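Local structure of pyrrolidone-carboxylate peptidase (Deinococcus radiodurans R1, 5Z48) at residues L44-A52 and F92-Y102; H15-A23 and V172-A181. The protein removes pyroglutamate (5-oxoproline) from the N-terminus of peptides as a cysteine peptidase of the C15 family, working as a homotetramer. All coordinates share one frame; numbering follows the deposited sequence. Where two conformers were deposited one is given.

Contact 1 of 2, residues L44-A52 and F92-Y102; sequences LLPVEPHAA and FQIPDNAGQTY. With PCA (pyroglutamic acid), chain I.
One wall of the pyroglutamate pocket is built where V47, at the centre of an inverse gamma turn, meets the Asx turn that begins at D96. N97 N donates to V47 O over 2.9 Å in a nearly straight bond (170°). A water bridges V47 N and N97 ND2, so both backbone polar groups of V47 are engaged from the side of N97, whose ND2 also donates to P13 O. The V47 side chain lies against this amide, CB to N97 ND2 at 3.6 Å; its CG1 is anti to the backbone N (chi1 -172°), which leaves CG2 anti to the carbonyl carbon and 3.8 Å from CG of the ligand. In the turn D96-G99, D96 OD1 takes A98 N and Q100 N from opposite faces of the carboxylate, which fixes the group's rotation and holds the loop closed. D96 OD2 lies in the plane of the F92 ring at its edge and 3.2 Å from P49 CD. E48 is the N-cap of helix 49-63: its OE1 accepts from H50 N and its OE2 from A51 N, each from above the carboxylate plane. With E48 OE1 only 4.2 Å from D96 OD2 and the two carboxylate planes 79° apart, the like charges probably raise each other's proton affinity, an effect the helix N-terminus would offset for E48. P49 packs against both rings, its CG 3.8 Å from Y102 CE1 and also at the edge of F92 near CZ. Among the neighbouring elements, V47 and F92 rest on V145, and P49 on F148, of helix 145-159; V47 also touches F11 of strand 5-11, and F92 meets Y144 edge-to-face, so the loop after strand 80-90 is clamped between the start of helix 49-63 and the helix that follows Y144.

Contact 2 of 2, residues H15-A23 and V172-A181; sequences HTHPDNPSA and VPANAAVALA. With PCA (pyroglutamic acid), chain I.
The H17 imidazole holds a water in its plane at the edge, ND1 to water 2.9 Å, and that water donates to V178 O; V178 CG1 comes up obliquely to the same nitrogen, and F14 meets the ring edge-to-face. The other flat pair is the carboxylate of D19 and the amide of N175, whose planes are 22° apart. N175 ND2 donates to D19 OD2 over 2.9 Å; the acceptor lies close to the amide plane, while the donor reaches the carboxylate on its anti side, 30° out of plane. Each end has a second partner: D19 OD1 takes Q24 NE2 and N175 ND2 also gives to Q194 OE1. N175 OD1 caps helix 176-180 by accepting from V178 N, 3.0 Å away. Its chi1 of 62° sets CG between the backbone N and the carbonyl carbon, which turns OD1 back to the helix start and ND2 across to D19. P21 wedges in beside this pair, with CG 3.4 Å from P173 O and 4.0 Å from V172 CG2, while its CD meets V178 CG2. Farther out, P18 CD packs on A181 CB at 3.6 Å, and D19 CB on A177 CB. N20 points its CB away from this interface. Its OD1 caps helix 21-29, gripped by both S22 N and S22 OG, while ND2 donates to OE of pyroglutamate (3.0 Å). The cap thus fixes the amide's rotation, directing one N-H to the lactam oxygen and the other to E12 O. Two asparagine N-caps, one in each segment, hold their own helices through OD1 and send ND2 to the ligand from N20 and to D19 from N175; they join the loop between strand 5-11 and helix 21-29 to the end of strand 167-172, just beyond H171, a catalytic residue by similarity.

Overall arrangement
The two contacts lie about 17 Å apart, centre to centre, and both reach the same pyroglutamate: V47 of contact 1 packs on the lactam ring, and N20 of contact 2 binds its oxygen. Along the chain the order is 15-23, 44-52, 92-102, 172-181, so contact 2 encloses contact 1. They share the central mixed sheet: 15-23 follows strand 5-11; residues 44-52 run from the end of its parallel neighbour 38-45 into helix 49-63; 92-102 lies in the loop after strand 80-90; and 172-181 leaves strand 167-172. Direct touches, I94 on H15 and L44 on A23, join them. C146 and H171, catalytic by similarity, also line the pocket, assembled from strand ends, loops and a helix start far apart in sequence.

Contact 1 of 2, residues L44-A52 and F92-Y102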
loop_
_atom_site.group_PDB
_atom_site.type_symbol
_atom_site.label_atom_id
_atom_site.label_comp_id
_atom_site.label_asym_id
_atom_site.label_seq_id
_atom_site.Cartn_x
_atom_site.Cartn_y
_atom_site.Cartn_z
ATOM N N LEU B 44 11.281 23.623 -18.816
ATOM C CA LEU B 44 10.634 23.423 -17.536
ATOM C C LEU B 44 9.360 24.243 -17.466
ATOM O O LEU B 44 9.306 25.382 -17.937
ATOM C CB LEU B 44 11.566 23.806 -16.405
ATOM C CG LEU B 44 12.783 22.897 -16.330
ATOM C CD1 LEU B 44 13.511 23.245 -15.036
ATOM C CD2 LEU B 44 12.443 21.395 -16.399
ATOM N N LEU B 45 8.328 23.630 -16.911
ATOM C CA LEU B 45 7.043 24.282 -16.696
ATOM C C LEU B 45 6.799 24.582 -15.215
ATOM O O LEU B 45 7.196 23.802 -14.331
ATOM C CB LEU B 45 5.914 23.371 -17.195
ATOM C CG LEU B 45 6.041 22.988 -18.692
ATOM C CD1 LEU B 45 4.939 21.990 -19.100
ATOM C CD2 LEU B 45 5.924 24.195 -19.611
ATOM N N PRO B 46 6.103 25.679 -14.912
ATOM C CA PRO B 46 5.703 25.928 -13.527
ATOM C C PRO B 46 4.540 25.023 -13.131
ATOM O O PRO B 46 3.749 24.579 -13.968
ATOM C CB PRO B 46 5.262 27.392 -13.548
ATOM C CG PRO B 46 4.680 27.534 -14.973
ATOM C CD PRO B 46 5.595 26.693 -15.845
ATOM N N VAL B 47 4.427 24.762 -11.820
ATOM C CA VAL B 47 3.312 23.943 -11.304
ATOM C C VAL B 47 2.156 24.879 -10.990
ATOM O O VAL B 47 1.836 25.151 -9.825
ATOM C CB VAL B 47 3.733 23.107 -10.086
ATOM C CG1 VAL B 47 2.625 22.142 -9.713
ATOM C CG2 VAL B 47 4.926 22.261 -10.448
ATOM N N GLU B 48 1.536 25.400 -12.037
ATOM C CA GLU B 48 0.428 26.330 -11.924
ATOM C C GLU B 48 -0.200 26.307 -13.307
ATOM O O GLU B 48 0.527 26.567 -14.291
ATOM C CB GLU B 48 0.916 27.738 -11.545
ATOM C CG GLU B 48 -0.216 28.728 -11.194
ATOM C CD GLU B 48 -0.904 29.231 -12.450
ATOM O OE1 GLU B 48 -2.111 28.955 -12.612
ATOM O OE2 GLU B 48 -0.210 29.874 -13.289
ATOM N N PRO B 49 -1.492 25.971 -13.441
ATOM C CA PRO B 49 -2.019 25.626 -14.780
ATOM C C PRO B 49 -2.063 26.767 -15.773
ATOM O O PRO B 49 -1.777 26.528 -16.952
ATOM C CB PRO B 49 -3.436 25.101 -14.500
ATOM C CG PRO B 49 -3.781 25.706 -13.132
ATOM C CD PRO B 49 -2.487 25.714 -12.377
ATOM N N HIS B 50 -2.402 27.984 -15.353
ATOM C CA HIS B 50 -2.497 29.070 -16.327
ATOM C C HIS B 50 -1.140 29.343 -16.951
ATOM O O HIS B 50 -1.008 29.401 -18.183
ATOM C CB HIS B 50 -3.068 30.313 -15.672
ATOM C CG HIS B 50 -4.453 30.097 -15.160
ATOM N ND1 HIS B 50 -5.455 29.580 -15.954
ATOM C CD2 HIS B 50 -4.991 30.254 -13.926
ATOM C CE1 HIS B 50 -6.564 29.472 -15.243
ATOM N NE2 HIS B 50 -6.312 29.877 -14.012
ATOM N N ALA B 51 -0.106 29.454 -16.121
ATOM C CA ALA B 51 1.216 29.751 -16.668
ATOM C C ALA B 51 1.791 28.548 -17.410
ATOM O O ALA B 51 2.486 28.707 -18.425
ATOM C CB ALA B 51 2.163 30.209 -15.560
ATOM N N ALA B 52 1.528 27.331 -16.909
ATOM C CA ALA B 52 2.029 26.146 -17.598
ATOM C C ALA B 52 1.383 26.005 -18.975
ATOM O O ALA B 52 2.075 25.700 -19.956
ATOM C CB ALA B 52 1.801 24.894 -16.748
ATOM N N PHE B 92 -8.007 19.746 -7.565
ATOM C CA PHE B 92 -6.707 19.747 -6.909
ATOM C C PHE B 92 -6.856 19.276 -5.475
ATOM O O PHE B 92 -7.578 19.902 -4.694
ATOM C CB PHE B 92 -6.080 21.144 -6.921
ATOM C CG PHE B 92 -5.596 21.624 -8.280
ATOM C CD1 PHE B 92 -5.894 20.952 -9.477
ATOM C CD2 PHE B 92 -4.805 22.776 -8.336
ATOM C CE1 PHE B 92 -5.424 21.429 -10.709
ATOM C CE2 PHE B 92 -4.331 23.271 -9.535
ATOM C CZ PHE B 92 -4.611 22.600 -10.737
ATOM N N GLN B 93 -6.136 18.214 -5.124
ATOM C CA GLN B 93 -6.113 17.740 -3.746
ATOM C C GLN B 93 -5.180 18.558 -2.867
ATOM O O GLN B 93 -5.373 18.581 -1.649
ATOM C CB GLN B 93 -5.684 16.278 -3.708
ATOM C CG GLN B 93 -6.590 15.406 -4.574
ATOM C CD GLN B 93 -7.952 15.201 -3.950
ATOM O OE1 GLN B 93 -8.078 15.008 -2.738
ATOM N NE2 GLN B 93 -8.987 15.271 -4.771
ATOM N N ILE B 94 -4.153 19.189 -3.445
ATOM C CA ILE B 94 -3.255 20.134 -2.777
ATOM C C ILE B 94 -3.200 21.384 -3.639
ATOM O O ILE B 94 -3.494 21.332 -4.843
ATOM C CB ILE B 94 -1.827 19.559 -2.593
ATOM C CG1 ILE B 94 -1.280 19.054 -3.945
ATOM C CG2 ILE B 94 -1.815 18.428 -1.565
ATOM C CD1 ILE B 94 0.239 18.780 -3.907
ATOM N N PRO B 95 -2.843 22.527 -3.057
ATOM C CA PRO B 95 -2.741 23.742 -3.870
ATOM C C PRO B 95 -1.593 23.631 -4.860
ATOM O O PRO B 95 -0.633 22.865 -4.681
ATOM C CB PRO B 95 -2.503 24.869 -2.852
ATOM C CG PRO B 95 -2.178 24.156 -1.544
ATOM C CD PRO B 95 -2.742 22.792 -1.605
ATOM N N ASP B 96 -1.719 24.406 -5.934
ATOM C CA ASP B 96 -0.613 24.541 -6.871
ATOM C C ASP B 96 0.365 25.563 -6.287
ATOM O O ASP B 96 0.201 26.052 -5.163
ATOM C CB ASP B 96 -1.143 24.894 -8.268
ATOM C CG ASP B 96 -1.833 26.291 -8.337
ATOM O OD1 ASP B 96 -1.517 27.209 -7.521
ATOM O OD2 ASP B 96 -2.662 26.495 -9.276
ATOM N N ASN B 97 1.396 25.933 -7.041
ATOM C CA ASN B 97 2.457 26.798 -6.527
ATOM C C ASN B 97 2.059 28.270 -6.431
ATOM O O ASN B 97 2.821 29.077 -5.872
ATOM C CB ASN B 97 3.723 26.648 -7.378
ATOM C CG ASN B 97 4.548 25.445 -6.959
ATOM O OD1 ASN B 97 4.268 24.813 -5.935
ATOM N ND2 ASN B 97 5.582 25.147 -7.724
ATOM N N ALA B 98 0.849 28.613 -6.891
ATOM C CA ALA B 98 0.253 29.899 -6.583
ATOM C C ALA B 98 -0.695 29.825 -5.389
ATOM O O ALA B 98 -1.307 30.844 -5.045
ATOM C CB ALA B 98 -0.463 30.463 -7.811
ATOM N N GLY B 99 -0.786 28.673 -4.721
ATOM C CA GLY B 99 -1.695 28.509 -3.598
ATOM C C GLY B 99 -3.122 28.284 -4.009
ATOM O O GLY B 99 -4.039 28.392 -3.182
ATOM N N GLN B 100 -3.341 27.993 -5.270
ATOM C CA GLN B 100 -4.652 27.943 -5.893
ATOM C C GLN B 100 -5.194 26.509 -5.885
ATOM O O GLN B 100 -4.436 25.538 -5.932
ATOM C CB GLN B 100 -4.450 28.525 -7.291
ATOM C CG GLN B 100 -5.503 28.584 -8.306
ATOM C CD GLN B 100 -6.793 29.055 -7.835
ATOM O OE1 GLN B 100 -7.670 28.244 -7.631
ATOM N NE2 GLN B 100 -6.931 30.357 -7.581
ATOM N N THR B 101 -6.517 26.383 -5.774
ATOM C CA THR B 101 -7.154 25.084 -5.954
ATOM C C THR B 101 -8.343 25.219 -6.893
ATOM O O THR B 101 -8.883 26.298 -7.116
ATOM C CB THR B 101 -7.607 24.457 -4.641
ATOM O OG1 THR B 101 -8.037 23.119 -4.899
ATOM C CG2 THR B 101 -8.776 25.197 -4.103
ATOM N N TYR B 102 -8.716 24.102 -7.489
ATOM C CA TYR B 102 -9.870 24.011 -8.363
ATOM C C TYR B 102 -10.668 22.793 -7.926
ATOM O O TYR B 102 -10.074 21.786 -7.519
ATOM C CB TYR B 102 -9.450 23.865 -9.846
ATOM C CG TYR B 102 -8.615 25.035 -10.310
ATOM C CD1 TYR B 102 -7.239 25.038 -10.108
ATOM C CD2 TYR B 102 -9.189 26.113 -10.947
ATOM C CE1 TYR B 102 -6.471 26.109 -10.502
ATOM C CE2 TYR B 102 -8.405 27.200 -11.349
ATOM C CZ TYR B 102 -7.060 27.174 -11.127
ATOM O OH TYR B 102 -6.309 28.253 -11.529
HETATM N N PCA I . 3.610 16.269 -10.466
HETATM C CA PCA I . 2.332 16.929 -10.220
HETATM C CB PCA I . 2.462 18.386 -10.695
HETATM C CG PCA I . 3.922 18.623 -11.088
HETATM C CD PCA I . 4.531 17.249 -10.975
HETATM O OE PCA I . 5.708 17.031 -11.285
HETATM C C PCA I . 1.191 16.134 -10.884
HETATM O O PCA I . 0.173 16.669 -11.335
HETATM O OXT PCA I . 1.288 14.882 -11.024
HETATM O O HOH W 1 6.238 26.573 -10.254
#

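Contact 2 of 2, residues H15-A23 and V172-A181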
loop_
_atom_site.group_PDB
_atom_site.type_symbol
_atom_site.label_atom_id
_atom_site.label_comp_id
_atom_site.label_asym_id
_atom_site.label_seq_id
_atom_site.Cartn_x
_atom_site.Cartn_y
_atom_site.Cartn_z
ATOM N N HIS B 15 4.750 21.570 -3.684
ATOM C CA HIS B 15 4.303 20.987 -2.408
ATOM C C HIS B 15 5.495 21.001 -1.441
ATOM O O HIS B 15 6.196 22.022 -1.344
ATOM C CB HIS B 15 3.705 19.603 -2.713
ATOM C CG HIS B 15 2.971 18.990 -1.566
ATOM N ND1 HIS B 15 1.942 19.632 -0.912
ATOM C CD2 HIS B 15 3.098 17.777 -0.980
ATOM C CE1 HIS B 15 1.472 18.844 0.038
ATOM N NE2 HIS B 15 2.155 17.713 0.015
ATOM N N THR B 16 5.744 19.905 -0.719
ATOM C CA THR B 16 6.855 19.819 0.223
ATOM C C THR B 16 8.103 19.211 -0.402
ATOM O O THR B 16 9.091 18.970 0.321
ATOM C CB THR B 16 6.439 18.998 1.439
ATOM O OG1 THR B 16 5.924 17.742 0.984
ATOM C CG2 THR B 16 5.349 19.736 2.214
ATOM N N HIS B 17 8.088 18.972 -1.717
ATOM C CA HIS B 17 9.215 18.322 -2.388
ATOM C C HIS B 17 10.308 19.345 -2.698
ATOM O O HIS B 17 10.021 20.389 -3.315
ATOM C CB HIS B 17 8.746 17.637 -3.687
ATOM C CG HIS B 17 7.549 16.746 -3.496
ATOM N ND1 HIS B 17 7.541 15.684 -2.613
ATOM C CD2 HIS B 17 6.324 16.767 -4.070
ATOM C CE1 HIS B 17 6.361 15.085 -2.658
ATOM N NE2 HIS B 17 5.608 15.718 -3.545
ATOM N N PRO B 18 11.561 19.074 -2.323
ATOM C CA PRO B 18 12.656 20.036 -2.565
ATOM C C PRO B 18 13.240 19.957 -3.957
ATOM O O PRO B 18 14.036 20.829 -4.339
ATOM C CB PRO B 18 13.707 19.638 -1.524
ATOM C CG PRO B 18 13.457 18.140 -1.278
ATOM C CD PRO B 18 11.955 17.958 -1.433
ATOM N N ASP B 19 12.884 18.926 -4.704
ATOM C CA ASP B 19 13.438 18.640 -6.011
ATOM C C ASP B 19 12.316 18.041 -6.843
ATOM O O ASP B 19 11.307 17.564 -6.304
ATOM C CB ASP B 19 14.632 17.668 -5.892
ATOM C CG ASP B 19 15.425 17.565 -7.179
ATOM O OD1 ASP B 19 15.502 18.578 -7.914
ATOM O OD2 ASP B 19 15.972 16.486 -7.469
ATOM N N ASN B 20 12.459 18.093 -8.163
ATOM C CA ASN B 20 11.503 17.411 -9.046
ATOM C C ASN B 20 12.320 16.586 -10.032
ATOM O O ASN B 20 13.061 17.174 -10.852
ATOM C CB ASN B 20 10.577 18.400 -9.762
ATOM C CG ASN B 20 9.414 17.705 -10.406
ATOM O OD1 ASN B 20 9.585 16.655 -11.017
ATOM N ND2 ASN B 20 8.226 18.299 -10.308
ATOM N N PRO B 21 12.259 15.249 -9.963
ATOM C CA PRO B 21 13.064 14.420 -10.881
ATOM C C PRO B 21 12.718 14.646 -12.343
ATOM O O PRO B 21 13.558 14.360 -13.195
ATOM C CB PRO B 21 12.772 12.978 -10.449
ATOM C CG PRO B 21 11.626 13.056 -9.448
ATOM C CD PRO B 21 11.534 14.452 -8.941
ATOM N N SER B 22 11.513 15.115 -12.662
ATOM C CA SER B 22 11.203 15.401 -14.070
ATOM C C SER B 22 11.975 16.615 -14.552
ATOM O O SER B 22 12.456 16.645 -15.692
ATOM C CB SER B 22 9.670 15.563 -14.256
ATOM O OG SER B 22 9.152 16.764 -13.683
ATOM N N ALA B 23 12.163 17.620 -13.688
ATOM C CA ALA B 23 13.026 18.737 -14.058
ATOM C C ALA B 23 14.454 18.280 -14.295
ATOM O O ALA B 23 15.116 18.747 -15.242
ATOM C CB ALA B 23 13.005 19.802 -12.971
ATOM N N VAL B 172 7.117 9.953 -13.307
ATOM C CA VAL B 172 8.290 9.276 -12.762
ATOM C C VAL B 172 8.190 9.187 -11.247
ATOM O O VAL B 172 7.607 10.067 -10.602
ATOM C CB VAL B 172 9.602 9.977 -13.187
ATOM C CG1 VAL B 172 9.668 10.118 -14.732
ATOM C CG2 VAL B 172 9.782 11.351 -12.511
ATOM N N PRO B 173 8.773 8.163 -10.634
ATOM C CA PRO B 173 8.820 8.105 -9.164
ATOM C C PRO B 173 9.634 9.231 -8.544
ATOM O O PRO B 173 10.407 9.929 -9.207
ATOM C CB PRO B 173 9.539 6.759 -8.894
ATOM C CG PRO B 173 9.163 5.892 -10.078
ATOM C CD PRO B 173 9.236 6.906 -11.272
ATOM N N ALA B 174 9.542 9.310 -7.208
ATOM C CA ALA B 174 10.475 10.116 -6.428
ATOM C C ALA B 174 11.909 9.713 -6.757
ATOM O O ALA B 174 12.179 8.543 -7.010
ATOM C CB ALA B 174 10.223 9.878 -4.928
ATOM N N ASN B 175 12.829 10.687 -6.753
ATOM C CA ASN B 175 14.239 10.347 -6.682
ATOM C C ASN B 175 14.678 10.348 -5.216
ATOM O O ASN B 175 13.850 10.480 -4.302
ATOM C CB ASN B 175 15.059 11.299 -7.552
ATOM C CG ASN B 175 14.965 12.770 -7.084
ATOM O OD1 ASN B 175 14.451 13.081 -6.010
ATOM N ND2 ASN B 175 15.469 13.694 -7.925
ATOM N N ALA B 176 15.993 10.190 -4.955
ATOM C CA ALA B 176 16.441 10.128 -3.566
ATOM C C ALA B 176 16.119 11.418 -2.821
ATOM O O ALA B 176 15.716 11.378 -1.648
ATOM C CB ALA B 176 17.946 9.841 -3.490
ATOM N N ALA B 177 16.312 12.581 -3.476
ATOM C CA ALA B 177 16.093 13.850 -2.790
ATOM C C ALA B 177 14.657 13.974 -2.313
ATOM O O ALA B 177 14.408 14.438 -1.182
ATOM C CB ALA B 177 16.474 15.015 -3.710
ATOM N N VAL B 178 13.707 13.562 -3.163
ATOM C CA VAL B 178 12.295 13.590 -2.796
ATOM C C VAL B 178 12.035 12.643 -1.631
ATOM O O VAL B 178 11.363 13.002 -0.655
ATOM C CB VAL B 178 11.403 13.262 -4.015
ATOM C CG1 VAL B 178 9.946 13.084 -3.593
ATOM C CG2 VAL B 178 11.475 14.394 -5.042
ATOM N N ALA B 179 12.588 11.425 -1.698
ATOM C CA ALA B 179 12.319 10.448 -0.638
ATOM C C ALA B 179 12.952 10.867 0.693
ATOM O O ALA B 179 12.392 10.599 1.768
ATOM C CB ALA B 179 12.830 9.054 -1.073
ATOM N N LEU B 180 14.139 11.508 0.658
ATOM C CA LEU B 180 14.845 11.912 1.881
ATOM C C LEU B 180 14.127 13.021 2.661
ATOM O O LEU B 180 14.348 13.161 3.876
ATOM C CB LEU B 180 16.260 12.385 1.547
ATOM C CG LEU B 180 17.176 11.225 1.133
ATOM C CD1 LEU B 180 18.435 11.787 0.428
ATOM C CD2 LEU B 180 17.598 10.381 2.347
ATOM N N ALA B 181 13.275 13.804 1.986
ATOM C CA ALA B 181 12.589 14.934 2.610
ATOM C C ALA B 181 11.272 14.544 3.278
ATOM O O ALA B 181 10.678 15.367 3.981
ATOM C CB ALA B 181 12.326 16.022 1.554
HETATM N N PCA I . 3.610 16.269 -10.466
HETATM C CA PCA I . 2.332 16.929 -10.220
HETATM C CB PCA I . 2.462 18.386 -10.695
HETATM C CG PCA I . 3.922 18.623 -11.088
HETATM C CD PCA I . 4.531 17.249 -10.975
HETATM O OE PCA I . 5.708 17.031 -11.285
HETATM C C PCA I . 1.191 16.134 -10.884
HETATM O O PCA I . 0.173 16.669 -11.335
HETATM O OXT PCA I . 1.288 14.882 -11.024
HETATM O O HOH W 2 9.595 15.240 -0.577
#